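Local coordinates for N-acetyltransferase domain-containing protein (Xanthomonas campestris pv. campestris, PDB 2OZH) that is a putative acetyltransferase of the GNAT family, which probably transfers an acyl group, as its relatives do from acyl-CoA, at residues G17-H20 and R21-Q25; K31-L35 and A36-R40. All blocks are in the same frame, centred on the assembly; numbering follows the deposited sequence.

Contact 1 (G17-H20 and R21-Q25); sequences GLIH and RTLSQ
The guanidinium of R21 lies with one face over the carbonyl carbon of G17, one turn earlier in the helix, NH1 standing 3.3 Å from G17 C. Since G17 brings no side chain, the extended R21 arm can run back over bare backbone, its CG 3.2 Å from G17 O. The torsions serve this course: R21 CG sits beside its own N (chi1 -67°), which turns the chain toward the start of the helix. The second flat group, the H20 imidazole, meets S24 CB obliquely from its CD2 corner, and a water 3.1 Å from H20 NE2 donates to S24 OG, a doubtful bridge, as S24 has two conformers. H20 NE2 also has a weak hydrogen bond with I33 O, outside the helix.

Between G17 and S24 the main chain follows the regular i to i+4 ladder: R21 N to G17 O, T22 N to L18 O, L23 N to I19 O and S24 N to H20 O. One rung is doubled. L18 O takes a second hydrogen bond from T22 OG1 at 2.9 Å, and the amide and hydroxyl reach it from opposite faces of the carbonyl plane. With OG1 beside the T22 N (chi1 -64°), the hydroxyl is folded back onto the preceding turn, and L18 CD1 lies alongside it. On the buried side I19 and L23 point the same way, CG2 of I19 resting 3.7 Å from CD1 of L23.

I19 also touches F59 on strand 55-64 and V38 on helix 35-43, while T22 touches F76 on strand 69-77. These contacts mark 16-26 as an amphipathic helix packed on the central sheet of the GNAT fold, occupying the place of the first helix between that fold's opening strands.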
loop_
_atom_site.group_PDB
_atom_site.type_symbol
_atom_site.label_atom_id
_atom_site.label_comp_id
_atom_site.label_asym_id
_atom_site.label_seq_id
_atom_site.Cartn_x
_atom_site.Cartn_y
_atom_site.Cartn_z
ATOM N N GLY A 17 15.019 -14.561 -9.984
ATOM C CA GLY A 17 15.020 -14.635 -11.442
ATOM C C GLY A 17 13.734 -15.203 -11.968
ATOM O O GLY A 17 13.199 -14.733 -12.981
ATOM N N LEU A 18 13.231 -16.261 -11.336
ATOM C CA LEU A 18 11.934 -16.807 -11.743
ATOM C C LEU A 18 10.826 -15.768 -11.619
ATOM O O LEU A 18 9.951 -15.664 -12.496
ATOM C CB LEU A 18 11.584 -18.031 -10.881
ATOM C CG LEU A 18 10.181 -18.605 -11.079
ATOM C CD1 LEU A 18 10.031 -19.335 -12.364
ATOM C CD2 LEU A 18 9.774 -19.465 -9.892
ATOM N N ILE A 19 10.799 -15.039 -10.507
ATOM C CA ILE A 19 9.771 -14.065 -10.290
ATOM C C ILE A 19 9.885 -12.972 -11.343
ATOM O O ILE A 19 8.891 -12.517 -11.891
ATOM C CB ILE A 19 9.867 -13.487 -8.855
ATOM C CG1 ILE A 19 9.571 -14.553 -7.815
ATOM C CG2 ILE A 19 8.942 -12.285 -8.693
ATOM C CD1 ILE A 19 10.076 -14.152 -6.441
ATOM N N HIS A 20 11.086 -12.472 -11.570
ATOM C CA HIS A 20 11.316 -11.462 -12.581
ATOM C C HIS A 20 10.853 -11.913 -13.957
ATOM O O HIS A 20 10.128 -11.188 -14.651
ATOM C CB HIS A 20 12.802 -11.101 -12.612
ATOM C CG HIS A 20 13.205 -10.166 -13.707
ATOM N ND1 HIS A 20 14.421 -10.299 -14.343
ATOM C CD2 HIS A 20 12.580 -9.109 -14.271
ATOM C CE1 HIS A 20 14.507 -9.356 -15.279
ATOM N NE2 HIS A 20 13.421 -8.600 -15.233
ATOM N N ARG A 21 11.265 -13.090 -14.388
ATOM C CA ARG A 21 10.858 -13.570 -15.712
ATOM C C ARG A 21 9.351 -13.695 -15.808
ATOM O O ARG A 21 8.740 -13.312 -16.798
ATOM C CB ARG A 21 11.538 -14.921 -16.009
ATOM C CG ARG A 21 13.057 -14.829 -16.179
ATOM C CD ARG A 21 13.813 -16.236 -15.972
ATOM N NE ARG A 21 15.232 -15.939 -15.798
ATOM C CZ ARG A 21 16.002 -16.272 -14.804
ATOM N NH1 ARG A 21 15.602 -17.124 -13.844
ATOM N NH2 ARG A 21 17.198 -15.722 -14.733
ATOM N N THR A 22 8.745 -14.261 -14.769
ATOM C CA THR A 22 7.295 -14.483 -14.752
ATOM C C THR A 22 6.547 -13.176 -14.828
ATOM O O THR A 22 5.641 -12.997 -15.657
ATOM C CB THR A 22 6.890 -15.283 -13.517
ATOM O OG1 THR A 22 7.469 -16.600 -13.566
ATOM C CG2 THR A 22 5.363 -15.393 -13.404
ATOM N N LEU A 23 6.906 -12.245 -13.958
ATOM C CA LEU A 23 6.210 -10.957 -13.932
ATOM C C LEU A 23 6.427 -10.198 -15.234
ATOM O O LEU A 23 5.489 -9.635 -15.819
ATOM C CB LEU A 23 6.661 -10.115 -12.731
ATOM C CG LEU A 23 6.261 -10.653 -11.356
ATOM C CD1 LEU A 23 6.735 -9.721 -10.295
ATOM C CD2 LEU A 23 4.749 -10.857 -11.241
ATOM N N SER A 24 7.666 -10.169 -15.718
ATOM C CA SER A 24 8.029 -9.407 -16.906
ATOM C C SER A 24 7.398 -9.932 -18.164
ATOM O O SER A 24 7.053 -9.172 -19.068
ATOM C CB SER A 24 9.547 -9.444 -17.111
ATOM O OG SER A 24 9.901 -8.684 -18.274
ATOM N N GLN A 25 7.306 -11.247 -18.262
ATOM C CA GLN A 25 6.903 -11.881 -19.519
ATOM C C GLN A 25 5.515 -12.463 -19.534
ATOM O O GLN A 25 4.896 -12.534 -20.616
ATOM C CB GLN A 25 7.913 -12.967 -19.877
ATOM C CG GLN A 25 9.316 -12.445 -20.014
ATOM C CD GLN A 25 10.347 -13.503 -20.243
ATOM O OE1 GLN A 25 10.259 -14.607 -19.699
ATOM N NE2 GLN A 25 11.372 -13.163 -21.015
HETATM O O HOH W 1 12.182 -7.313 -17.797
#

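Contact 2 (K31-L35 and A36-R40); sequences KDIPL and ALVQR
I33 and V38 meet at about a right angle where the loop enters helix 35-43, the second helix between the first two strands of this GNAT fold. I33 CG2 comes within 3.7 Å of V38 CG2, and I33 CD1 lies 4.0 Å from the same V38 methyl, with CG1 little farther. V38 CG2 is placed beside its own backbone N (chi1 173° for CG1), a position that turns it back toward the loop.

L37 takes the neighbouring approach, slanting across I33 so that its CB stands 4.0 Å from I33 CG1. Its outer end runs beside the P34 ring in the same direction, and L37 CD1 lies 4.0 Å from P34 CD. I33 therefore fits against two successive helix residues, V38 buried and L37 partly exposed, and Y140 touches both I33 and L37. T68 of the second subunit also packs on I33.

P34 is the N-cap residue, and its carbonyl starts the helical bonding. The L35 side chain leaves the loop-helix corner and packs on I16 and H20 of helix 16-26, while its own carbonyl accepts from Q39 N nearly in line with the C=O bond. The Q39 side chain bends at chi2, and its NE2 bonds to D43 OD1. P34 O accepts V38 N at 3.1 Å in the carbonyl plane and, more weakly, L37 N, whose N-H points off line at 126°.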
loop_
_atom_site.group_PDB
_atom_site.type_symbol
_atom_site.label_atom_id
_atom_site.label_comp_id
_atom_site.label_asym_id
_atom_site.label_seq_id
_atom_site.Cartn_x
_atom_site.Cartn_y
_atom_site.Cartn_z
ATOM N N LYS A 31 4.424 -6.321 -17.101
ATOM C CA LYS A 31 5.125 -6.528 -18.359
ATOM C C LYS A 31 6.371 -5.650 -18.441
ATOM O O LYS A 31 6.297 -4.420 -18.234
ATOM C CB LYS A 31 4.206 -6.229 -19.566
ATOM C CG LYS A 31 4.847 -6.541 -20.912
ATOM C CD LYS A 31 3.926 -6.191 -22.090
ATOM C CE LYS A 31 4.656 -6.346 -23.415
ATOM N NZ LYS A 31 3.744 -6.121 -24.584
ATOM N N ASP A 32 7.508 -6.273 -18.744
ATOM C CA ASP A 32 8.790 -5.599 -18.950
ATOM C C ASP A 32 9.392 -4.979 -17.689
ATOM O O ASP A 32 10.359 -4.231 -17.771
ATOM C CB ASP A 32 8.703 -4.566 -20.085
ATOM C CG ASP A 32 8.512 -5.202 -21.445
ATOM O OD1 ASP A 32 9.114 -6.263 -21.704
ATOM O OD2 ASP A 32 7.770 -4.628 -22.281
ATOM N N ILE A 33 8.893 -5.344 -16.509
ATOM C CA ILE A 33 9.422 -4.766 -15.263
ATOM C C ILE A 33 10.931 -5.067 -15.149
ATOM O O ILE A 33 11.365 -6.214 -15.387
ATOM C CB ILE A 33 8.664 -5.282 -14.019
ATOM C CG1 ILE A 33 9.102 -4.498 -12.768
ATOM C CG2 ILE A 33 8.807 -6.796 -13.823
ATOM C CD1 ILE A 33 8.255 -4.733 -11.561
ATOM N N PRO A 34 11.751 -4.048 -14.821
ATOM C CA PRO A 34 13.179 -4.346 -14.625
ATOM C C PRO A 34 13.493 -5.161 -13.398
ATOM O O PRO A 34 12.805 -5.080 -12.391
ATOM C CB PRO A 34 13.839 -2.961 -14.508
ATOM C CG PRO A 34 12.814 -2.005 -15.076
ATOM C CD PRO A 34 11.474 -2.590 -14.772
ATOM N N LEU A 35 14.547 -5.968 -13.494
ATOM C CA LEU A 35 15.035 -6.770 -12.381
ATOM C C LEU A 35 15.264 -5.941 -11.129
ATOM O O LEU A 35 14.913 -6.343 -10.049
ATOM C CB LEU A 35 16.316 -7.492 -12.777
ATOM C CG LEU A 35 16.994 -8.308 -11.682
ATOM C CD1 LEU A 35 16.071 -9.382 -11.108
ATOM C CD2 LEU A 35 18.250 -8.957 -12.200
ATOM N N ALA A 36 15.862 -4.769 -11.286
ATOM C CA ALA A 36 16.197 -3.964 -10.117
ATOM C C ALA A 36 14.952 -3.540 -9.396
ATOM O O ALA A 36 14.961 -3.418 -8.153
ATOM C CB ALA A 36 17.018 -2.739 -10.532
ATOM N N LEU A 37 13.849 -3.321 -10.110
ATOM C CA LEU A 37 12.598 -2.949 -9.472
ATOM C C LEU A 37 11.972 -4.140 -8.791
ATOM O O LEU A 37 11.349 -4.019 -7.739
ATOM C CB LEU A 37 11.581 -2.318 -10.434
ATOM C CG LEU A 37 11.842 -0.914 -10.880
ATOM C CD1 LEU A 37 10.586 -0.384 -11.576
ATOM C CD2 LEU A 37 12.232 -0.011 -9.675
ATOM N N VAL A 38 12.060 -5.317 -9.412
ATOM C CA VAL A 38 11.572 -6.543 -8.757
ATOM C C VAL A 38 12.294 -6.725 -7.436
ATOM O O VAL A 38 11.658 -6.986 -6.419
ATOM C CB VAL A 38 11.763 -7.773 -9.688
ATOM C CG1 VAL A 38 11.426 -9.061 -8.950
ATOM C CG2 VAL A 38 10.883 -7.636 -10.919
ATOM N N GLN A 39 13.611 -6.614 -7.442
ATOM C CA GLN A 39 14.375 -6.814 -6.234
ATOM C C GLN A 39 14.022 -5.786 -5.176
ATOM O O GLN A 39 13.798 -6.154 -4.010
ATOM C CB GLN A 39 15.871 -6.771 -6.498
ATOM C CG GLN A 39 16.690 -7.135 -5.248
ATOM C CD GLN A 39 16.629 -8.593 -4.874
ATOM O OE1 GLN A 39 17.104 -9.445 -5.636
ATOM N NE2 GLN A 39 16.087 -8.900 -3.712
ATOM N N ARG A 40 13.961 -4.514 -5.570
ATOM C CA ARG A 40 13.614 -3.469 -4.609
ATOM C C ARG A 40 12.214 -3.684 -4.033
ATOM O O ARG A 40 11.988 -3.554 -2.823
ATOM C CB ARG A 40 13.734 -2.105 -5.270
ATOM C CG ARG A 40 13.487 -0.935 -4.332
ATOM C CD ARG A 40 13.892 0.407 -4.948
ATOM N NE ARG A 40 15.295 0.348 -5.347
ATOM C CZ ARG A 40 15.774 0.456 -6.590
ATOM N NH1 ARG A 40 14.998 0.731 -7.624
ATOM N NH2 ARG A 40 17.089 0.321 -6.790
#

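How the contacts relate
Contacts 1 and 2 lie in series along the chain, their centres about 8 Å apart, on two consecutive helices, 16-26 and 35-43. The intervening loop folds back on the first helix: S24 O is 3.0 Å from D32 N, a probable hydrogen bond that ties the end of contact 1 to the start of contact 2. H20 NE2 also packs 3.3 Å from L35 N at the beginning of the second helix. V38 is shared ground, packing on I19 and H20. A bound ethanediol about 4 Å from the T22 side chain and a sulfate about 5 Å from G17, both probably from the crystallisation liquor, lie beside contact 1.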